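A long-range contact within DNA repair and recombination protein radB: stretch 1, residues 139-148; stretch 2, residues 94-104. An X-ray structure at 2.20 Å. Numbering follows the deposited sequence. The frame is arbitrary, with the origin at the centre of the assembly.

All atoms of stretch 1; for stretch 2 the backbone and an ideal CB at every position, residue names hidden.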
ATOM      1  N   LEU A 139      -4.681  -8.495  -8.821  1.00 17.29           N
ATOM      2  CA  LEU A 139      -5.985  -8.973  -8.332  1.00 21.62           C
ATOM      3  C   LEU A 139      -6.016 -10.506  -8.412  1.00 23.46           C
ATOM      4  O   LEU A 139      -6.487 -11.183  -7.497  1.00 24.84           O
ATOM      5  CB  LEU A 139      -7.153  -8.364  -9.132  1.00 22.11           C
ATOM      6  CG  LEU A 139      -8.571  -8.760  -8.664  1.00 22.93           C
ATOM      7  CD1 LEU A 139      -8.845  -8.355  -7.220  1.00 22.80           C
ATOM      8  CD2 LEU A 139      -9.573  -8.128  -9.577  1.00 25.05           C
ATOM      9  N   TRP A 140      -5.455 -11.040  -9.491  1.00 27.91           N
ATOM     10  CA  TRP A 140      -5.347 -12.484  -9.715  1.00 31.98           C
ATOM     11  C   TRP A 140      -4.535 -13.090  -8.553  1.00 27.55           C
ATOM     12  O   TRP A 140      -4.955 -14.070  -7.920  1.00 23.52           O
ATOM     13  CB  TRP A 140      -4.596 -12.697 -11.033  1.00 42.35           C
ATOM     14  CG  TRP A 140      -4.778 -14.006 -11.731  1.00 52.80           C
ATOM     15  CD1 TRP A 140      -5.595 -15.044 -11.366  1.00 57.02           C
ATOM     16  CD2 TRP A 140      -4.127 -14.410 -12.944  1.00 56.55           C
ATOM     17  NE1 TRP A 140      -5.491 -16.071 -12.284  1.00 59.52           N
ATOM     18  CE2 TRP A 140      -4.601 -15.706 -13.264  1.00 58.29           C
ATOM     19  CE3 TRP A 140      -3.189 -13.802 -13.795  1.00 56.73           C
ATOM     20  CZ2 TRP A 140      -4.166 -16.408 -14.399  1.00 58.47           C
ATOM     21  CZ3 TRP A 140      -2.754 -14.498 -14.918  1.00 59.14           C
ATOM     22  CH2 TRP A 140      -3.248 -15.789 -15.212  1.00 58.50           C
ATOM     23  N   ILE A 141      -3.374 -12.500  -8.268  1.00 23.50           N
ATOM     24  CA  ILE A 141      -2.536 -12.986  -7.164  1.00 26.28           C
ATOM     25  C   ILE A 141      -3.313 -12.925  -5.844  1.00 25.39           C
ATOM     26  O   ILE A 141      -3.339 -13.909  -5.086  1.00 28.37           O
ATOM     27  CB  ILE A 141      -1.187 -12.176  -7.018  1.00 23.89           C
ATOM     28  CG1 ILE A 141      -0.268 -12.452  -8.212  1.00 20.90           C
ATOM     29  CG2 ILE A 141      -0.469 -12.530  -5.711  1.00 17.94           C
ATOM     30  CD1 ILE A 141       0.887 -11.472  -8.338  1.00 22.54           C
ATOM     31  N   ALA A 142      -3.983 -11.798  -5.595  1.00 23.81           N
ATOM     32  CA  ALA A 142      -4.742 -11.617  -4.361  1.00 16.91           C
ATOM     33  C   ALA A 142      -5.844 -12.660  -4.226  1.00 16.75           C
ATOM     34  O   ALA A 142      -6.107 -13.185  -3.142  1.00 14.16           O
ATOM     35  CB  ALA A 142      -5.323 -10.218  -4.317  1.00 18.82           C
ATOM     36  N   ARG A 143      -6.480 -12.988  -5.333  1.00 19.27           N
ATOM     37  CA  ARG A 143      -7.562 -13.966  -5.293  1.00 26.32           C
ATOM     38  C   ARG A 143      -7.095 -15.406  -5.174  1.00 24.90           C
ATOM     39  O   ARG A 143      -7.715 -16.207  -4.465  1.00 27.09           O
ATOM     40  CB  ARG A 143      -8.448 -13.810  -6.514  1.00 28.94           C
ATOM     41  CG  ARG A 143      -8.962 -12.437  -6.607  1.00 34.83           C
ATOM     42  CD  ARG A 143     -10.404 -12.396  -6.317  1.00 36.81           C
ATOM     43  NE  ARG A 143     -11.070 -11.987  -7.540  1.00 39.53           N
ATOM     44  CZ  ARG A 143     -11.950 -11.007  -7.601  1.00 35.80           C
ATOM     45  NH1 ARG A 143     -12.269 -10.340  -6.492  1.00 34.47           N
ATOM     46  NH2 ARG A 143     -12.497 -10.702  -8.774  1.00 34.27           N
ATOM     47  N   LYS A 144      -6.013 -15.749  -5.855  1.00 26.90           N
ATOM     48  CA  LYS A 144      -5.534 -17.114  -5.767  1.00 33.72           C
ATOM     49  C   LYS A 144      -5.056 -17.463  -4.353  1.00 31.72           C
ATOM     50  O   LYS A 144      -5.250 -18.591  -3.887  1.00 34.31           O
ATOM     51  CB  LYS A 144      -4.431 -17.372  -6.796  1.00 38.60           C
ATOM     52  CG  LYS A 144      -4.861 -17.182  -8.250  1.00 48.99           C
ATOM     53  CD  LYS A 144      -6.234 -17.806  -8.547  1.00 52.96           C
ATOM     54  CE  LYS A 144      -7.332 -16.730  -8.614  1.00 55.71           C
ATOM     55  NZ  LYS A 144      -8.728 -17.264  -8.495  1.00 56.02           N
ATOM     56  N   HIS A 145      -4.476 -16.491  -3.655  1.00 27.49           N
ATOM     57  CA  HIS A 145      -3.962 -16.732  -2.305  1.00 22.29           C
ATOM     58  C   HIS A 145      -4.793 -16.142  -1.187  1.00 19.72           C
ATOM     59  O   HIS A 145      -4.505 -16.343  -0.008  1.00 19.75           O
ATOM     60  CB  HIS A 145      -2.529 -16.206  -2.214  1.00 25.88           C
ATOM     61  CG  HIS A 145      -1.618 -16.812  -3.231  1.00 25.89           C
ATOM     62  ND1 HIS A 145      -1.243 -16.151  -4.376  1.00 27.46           N
ATOM     63  CD2 HIS A 145      -1.077 -18.049  -3.317  1.00 24.29           C
ATOM     64  CE1 HIS A 145      -0.514 -16.954  -5.128  1.00 27.64           C
ATOM     65  NE2 HIS A 145      -0.400 -18.111  -4.506  1.00 28.00           N
ATOM     66  N   ASN A 146      -5.854 -15.445  -1.551  1.00 17.56           N
ATOM     67  CA  ASN A 146      -6.712 -14.811  -0.570  1.00 16.85           C
ATOM     68  C   ASN A 146      -5.899 -14.006   0.429  1.00 17.85           C
ATOM     69  O   ASN A 146      -5.919 -14.274   1.627  1.00 21.07           O
ATOM     70  CB  ASN A 146      -7.578 -15.805   0.189  1.00 12.60           C
ATOM     71  CG  ASN A 146      -8.811 -15.133   0.761  1.00 14.70           C
ATOM     72  OD1 ASN A 146      -9.169 -14.054   0.326  1.00 10.79           O
ATOM     73  ND2 ASN A 146      -9.467 -15.767   1.711  1.00 14.54           N
ATOM     74  N   ILE A 147      -5.146 -13.041  -0.075  1.00 17.91           N
ATOM     75  CA  ILE A 147      -4.354 -12.178   0.789  1.00 17.88           C
ATOM     76  C   ILE A 147      -4.520 -10.779   0.213  1.00 18.86           C
ATOM     77  O   ILE A 147      -4.977 -10.626  -0.924  1.00 17.14           O
ATOM     78  CB  ILE A 147      -2.846 -12.540   0.819  1.00 13.58           C
ATOM     79  CG1 ILE A 147      -2.279 -12.584  -0.597  1.00  9.69           C
ATOM     80  CG2 ILE A 147      -2.619 -13.831   1.614  1.00 19.01           C
ATOM     81  CD1 ILE A 147      -0.749 -12.727  -0.627  1.00 16.22           C
ATOM     82  N   PRO A 148      -4.199  -9.745   1.013  1.00 14.04           N
ATOM     83  CA  PRO A 148      -4.329  -8.378   0.527  1.00 11.97           C
ATOM     84  C   PRO A 148      -3.175  -7.962  -0.354  1.00 12.79           C
ATOM     85  O   PRO A 148      -2.071  -8.510  -0.257  1.00 13.22           O
ATOM     86  CB  PRO A 148      -4.313  -7.555   1.820  1.00 11.45           C
ATOM     87  CG  PRO A 148      -4.726  -8.548   2.901  1.00 13.01           C
ATOM     88  CD  PRO A 148      -3.966  -9.769   2.465  1.00 10.36           C
ATOM     89  N   UNK A  94       8.255  -8.042 -12.907  1.00 57.07           N
ATOM     90  CA  UNK A  94       8.325  -8.385 -11.491  1.00 51.61           C
ATOM     91  C   UNK A  94       6.940  -8.812 -11.030  1.00 47.22           C
ATOM     92  O   UNK A  94       6.789  -9.824 -10.344  1.00 45.63           O
ATOM     93  CB  UNK A  94       8.843  -7.211 -10.658  1.00 51.61           C
ATOM     94  N   UNK A  95       5.928  -8.039 -11.420  1.00 43.92           N
ATOM     95  CA  UNK A  95       4.559  -8.350 -11.043  1.00 40.09           C
ATOM     96  C   UNK A  95       4.183  -9.675 -11.682  1.00 39.89           C
ATOM     97  O   UNK A  95       3.582 -10.535 -11.040  1.00 36.03           O
ATOM     98  CB  UNK A  95       3.596  -7.239 -11.464  1.00 40.09           C
ATOM     99  N   UNK A  96       4.634  -9.869 -12.919  1.00 41.34           N
ATOM    100  CA  UNK A  96       4.378 -11.115 -13.606  1.00 44.15           C
ATOM    101  C   UNK A  96       5.054 -12.242 -12.846  1.00 46.96           C
ATOM    102  O   UNK A  96       4.425 -13.267 -12.559  1.00 46.81           O
ATOM    103  CB  UNK A  96       4.866 -11.057 -15.055  1.00 44.15           C
ATOM    104  N   UNK A  97       6.308 -12.027 -12.448  1.00 49.34           N
ATOM    105  CA  UNK A  97       7.061 -13.043 -11.714  1.00 52.28           C
ATOM    106  C   UNK A  97       6.337 -13.417 -10.419  1.00 51.77           C
ATOM    107  O   UNK A  97       6.266 -14.600 -10.035  1.00 52.36           O
ATOM    108  CB  UNK A  97       8.475 -12.544 -11.407  1.00 52.28           C
ATOM    109  N   UNK A  98       5.769 -12.400  -9.774  1.00 48.38           N
ATOM    110  CA  UNK A  98       5.052 -12.571  -8.519  1.00 45.75           C
ATOM    111  C   UNK A  98       4.014 -13.672  -8.558  1.00 44.37           C
ATOM    112  O   UNK A  98       3.685 -14.261  -7.521  1.00 40.02           O
ATOM    113  CB  UNK A  98       4.375 -11.255  -8.129  1.00 45.75           C
ATOM    114  N   UNK A  99       3.527 -13.964  -9.761  1.00 46.56           N
ATOM    115  CA  UNK A  99       2.521 -14.997  -9.944  1.00 52.18           C
ATOM    116  C   UNK A  99       3.005 -16.318  -9.353  1.00 55.23           C
ATOM    117  O   UNK A  99       2.265 -16.972  -8.612  1.00 55.76           O
ATOM    118  CB  UNK A  99       2.186 -15.164 -11.427  1.00 52.18           C
ATOM    119  N   UNK A 100       4.267 -16.664  -9.606  1.00 56.76           N
ATOM    120  CA  UNK A 100       4.810 -17.911  -9.084  1.00 59.91           C
ATOM    121  C   UNK A 100       5.662 -17.787  -7.811  1.00 57.37           C
ATOM    122  O   UNK A 100       5.881 -18.782  -7.111  1.00 55.62           O
ATOM    123  CB  UNK A 100       5.654 -18.569 -10.178  1.00 59.91           C
ATOM    124  N   UNK A 101       6.163 -16.585  -7.527  1.00 52.75           N
ATOM    125  CA  UNK A 101       6.954 -16.349  -6.319  1.00 48.42           C
ATOM    126  C   UNK A 101       6.044 -16.401  -5.087  1.00 48.44           C
ATOM    127  O   UNK A 101       6.399 -16.959  -4.041  1.00 48.64           O
ATOM    128  CB  UNK A 101       7.676 -15.003  -6.399  1.00 48.42           C
ATOM    129  N   UNK A 102       4.872 -15.789  -5.207  1.00 45.50           N
ATOM    130  CA  UNK A 102       3.921 -15.752  -4.111  1.00 39.79           C
ATOM    131  C   UNK A 102       3.273 -17.106  -3.894  1.00 37.89           C
ATOM    132  O   UNK A 102       2.611 -17.627  -4.784  1.00 41.86           O
ATOM    133  CB  UNK A 102       2.849 -14.693  -4.373  1.00 39.79           C
ATOM    134  N   UNK A 103       3.427 -17.650  -2.694  1.00 35.97           N
ATOM    135  CA  UNK A 103       2.830 -18.936  -2.346  1.00 35.08           C
ATOM    136  C   UNK A 103       2.082 -18.782  -1.042  1.00 32.74           C
ATOM    137  O   UNK A 103       1.970 -17.678  -0.522  1.00 37.15           O
ATOM    138  CB  UNK A 103       3.888 -20.036  -2.241  1.00 35.08           C
ATOM    139  N   UNK A 104       1.639 -19.891  -0.475  1.00 27.60           N
ATOM    140  CA  UNK A 104       0.910 -19.876   0.782  1.00 29.84           C
ATOM    141  C   UNK A 104       1.706 -19.387   2.002  1.00 28.13           C
ATOM    142  O   UNK A 104       1.166 -19.301   3.106  1.00 28.84           O
ATOM    143  CB  UNK A 104       0.393 -21.288   1.062  1.00 29.84           C
TER

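The helix of stretch 2 runs nearly parallel to that of stretch 1, 12° between directions and 9.9 Å apart at closest approach, a spacing at which side chains pack between the helices and can also touch backbone. At position 94 the ideal CB has nothing of stretch 1 near it; many helix formers would do, and the residue is Val 94. Position 95 points sideways, also beyond 5.5 Å, so a medium or long apolar side chain could edge nearer. It is Ile 95, whose side chain stays 5.0 Å from stretch 1; the touch is made by its backbone O, 3.9 Å from Ile 141 CD1. Positions 96 and 97 turn away and stretch 1 sets no demand. They hold Gly 96 and Ser 97, the latter's OG donating to O of Val 94 at 2.5 Å.

Position 98 is more constrained. Its CB points sideways, yet sits 3.5 Å from CD1 of Ile 141, which favours an apolar residue whose bulk can leave past that methyl: Leu, Met or Ile, perhaps Ala. It is Leu 98, and its CB makes that apolar contact.

At position 99 the CA is 6.1 Å from the CA of Ile 141, the closest backbone approach along the helices. The CB goes sideways, 4.9 Å from Ile 141 CG1, with the indole of Trp 140 farther out. A long, flexible chain such as Lys, Arg, Gln or Met could cover this ground. Lys 99 does so, its end coming nearer than its CB bond suggests: NZ reaches 3.2 Å from CZ3 of Trp 140, obliquely to the ring.

Position 100 points away and suits polar residues; Lys 100 is poorly ordered. Position 101 is out of reach, so stretch 1 leaves the choice open, to small polar residues among others; it is Thr 101, whose OG1 makes a weak hydrogen bond to O of Ser 97.

Position 102 leaves helical phi/psi (-73/121) and aims its CB at stretch 1, 4.1 Å from His 145 CE1 and 4.2 Å from Ile 141 CG2. A compact apolar side chain fits: Val, Ile or perhaps Ala. Val 102 places CG1 over one face of the His 145 ring, 3.9 Å from its centroid, and the same methyl meets CG2 of Ile 141 at 4.0 Å and CD1 of Ile 147 at 4.1 Å. His 145 ND1 donates to Ile 141 O at 3.2 Å.

Position 103 points away, so small or polar residues suit; it is Asp 103, whose OD2 is hydrogen-bonded elsewhere in the structure. Position 104, sideways and in open space, would accept most polar residues, and is Ser 104.

Stretch 2 94-104: VIGSLKKTVDS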
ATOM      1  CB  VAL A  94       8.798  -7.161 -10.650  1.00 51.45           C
ATOM      2  CG1 VAL A  94       8.481  -7.358  -9.169  1.00 51.03           C
ATOM      3  CG2 VAL A  94      10.292  -6.931 -10.861  1.00 50.41           C
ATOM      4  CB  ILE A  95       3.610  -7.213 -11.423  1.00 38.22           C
ATOM      5  CG1 ILE A  95       3.911  -6.003 -10.531  1.00 35.40           C
ATOM      6  CG2 ILE A  95       2.176  -7.643 -11.234  1.00 39.18           C
ATOM      7  CD1 ILE A  95       3.083  -4.805 -10.817  1.00 36.37           C
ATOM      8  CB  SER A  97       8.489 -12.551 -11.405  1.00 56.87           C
ATOM      9  OG  SER A  97       8.547 -11.634 -10.310  1.00 61.01           O
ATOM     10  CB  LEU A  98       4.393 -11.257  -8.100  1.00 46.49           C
ATOM     11  CG  LEU A  98       5.312 -10.183  -7.517  1.00 45.25           C
ATOM     12  CD1 LEU A  98       4.457  -9.063  -6.957  1.00 43.15           C
ATOM     13  CD2 LEU A  98       6.184 -10.782  -6.415  1.00 44.73           C
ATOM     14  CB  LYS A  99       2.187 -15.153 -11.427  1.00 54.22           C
ATOM     15  CG  LYS A  99       0.723 -15.478 -11.709  1.00 58.15           C
ATOM     16  CD  LYS A  99       0.382 -15.368 -13.209  1.00 60.20           C
ATOM     17  CE  LYS A  99       0.548 -13.946 -13.740  1.00 59.27           C
ATOM     18  NZ  LYS A  99       0.408 -13.864 -15.215  1.00 59.46           N
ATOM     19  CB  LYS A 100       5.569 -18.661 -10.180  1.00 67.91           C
ATOM     20  CG  LYS A 100       5.742 -20.178  -9.920  1.00 76.34           C
ATOM     21  CD  LYS A 100       4.407 -20.962  -9.926  1.00 78.14           C
ATOM     22  CE  LYS A 100       3.769 -21.054  -8.539  1.00 80.14           C
ATOM     23  NZ  LYS A 100       2.465 -21.779  -8.566  1.00 81.76           N
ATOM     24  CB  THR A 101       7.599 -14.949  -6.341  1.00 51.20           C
ATOM     25  OG1 THR A 101       8.275 -14.747  -7.590  1.00 54.58           O
ATOM     26  CG2 THR A 101       8.584 -14.777  -5.169  1.00 49.22           C
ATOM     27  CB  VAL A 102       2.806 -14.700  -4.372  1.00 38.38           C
ATOM     28  CG1 VAL A 102       1.821 -14.664  -3.196  1.00 33.92           C
ATOM     29  CG2 VAL A 102       3.419 -13.320  -4.614  1.00 37.81           C
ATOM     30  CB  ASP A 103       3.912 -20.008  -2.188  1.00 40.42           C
ATOM     31  CG  ASP A 103       5.137 -19.499  -1.440  1.00 45.17           C
ATOM     32  OD1 ASP A 103       6.242 -19.524  -2.024  1.00 50.98           O
ATOM     33  OD2 ASP A 103       4.999 -19.069  -0.275  1.00 46.10           O
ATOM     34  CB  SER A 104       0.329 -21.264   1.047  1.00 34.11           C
ATOM     35  OG  SER A 104       1.280 -22.267   0.710  1.00 39.62           O
TER
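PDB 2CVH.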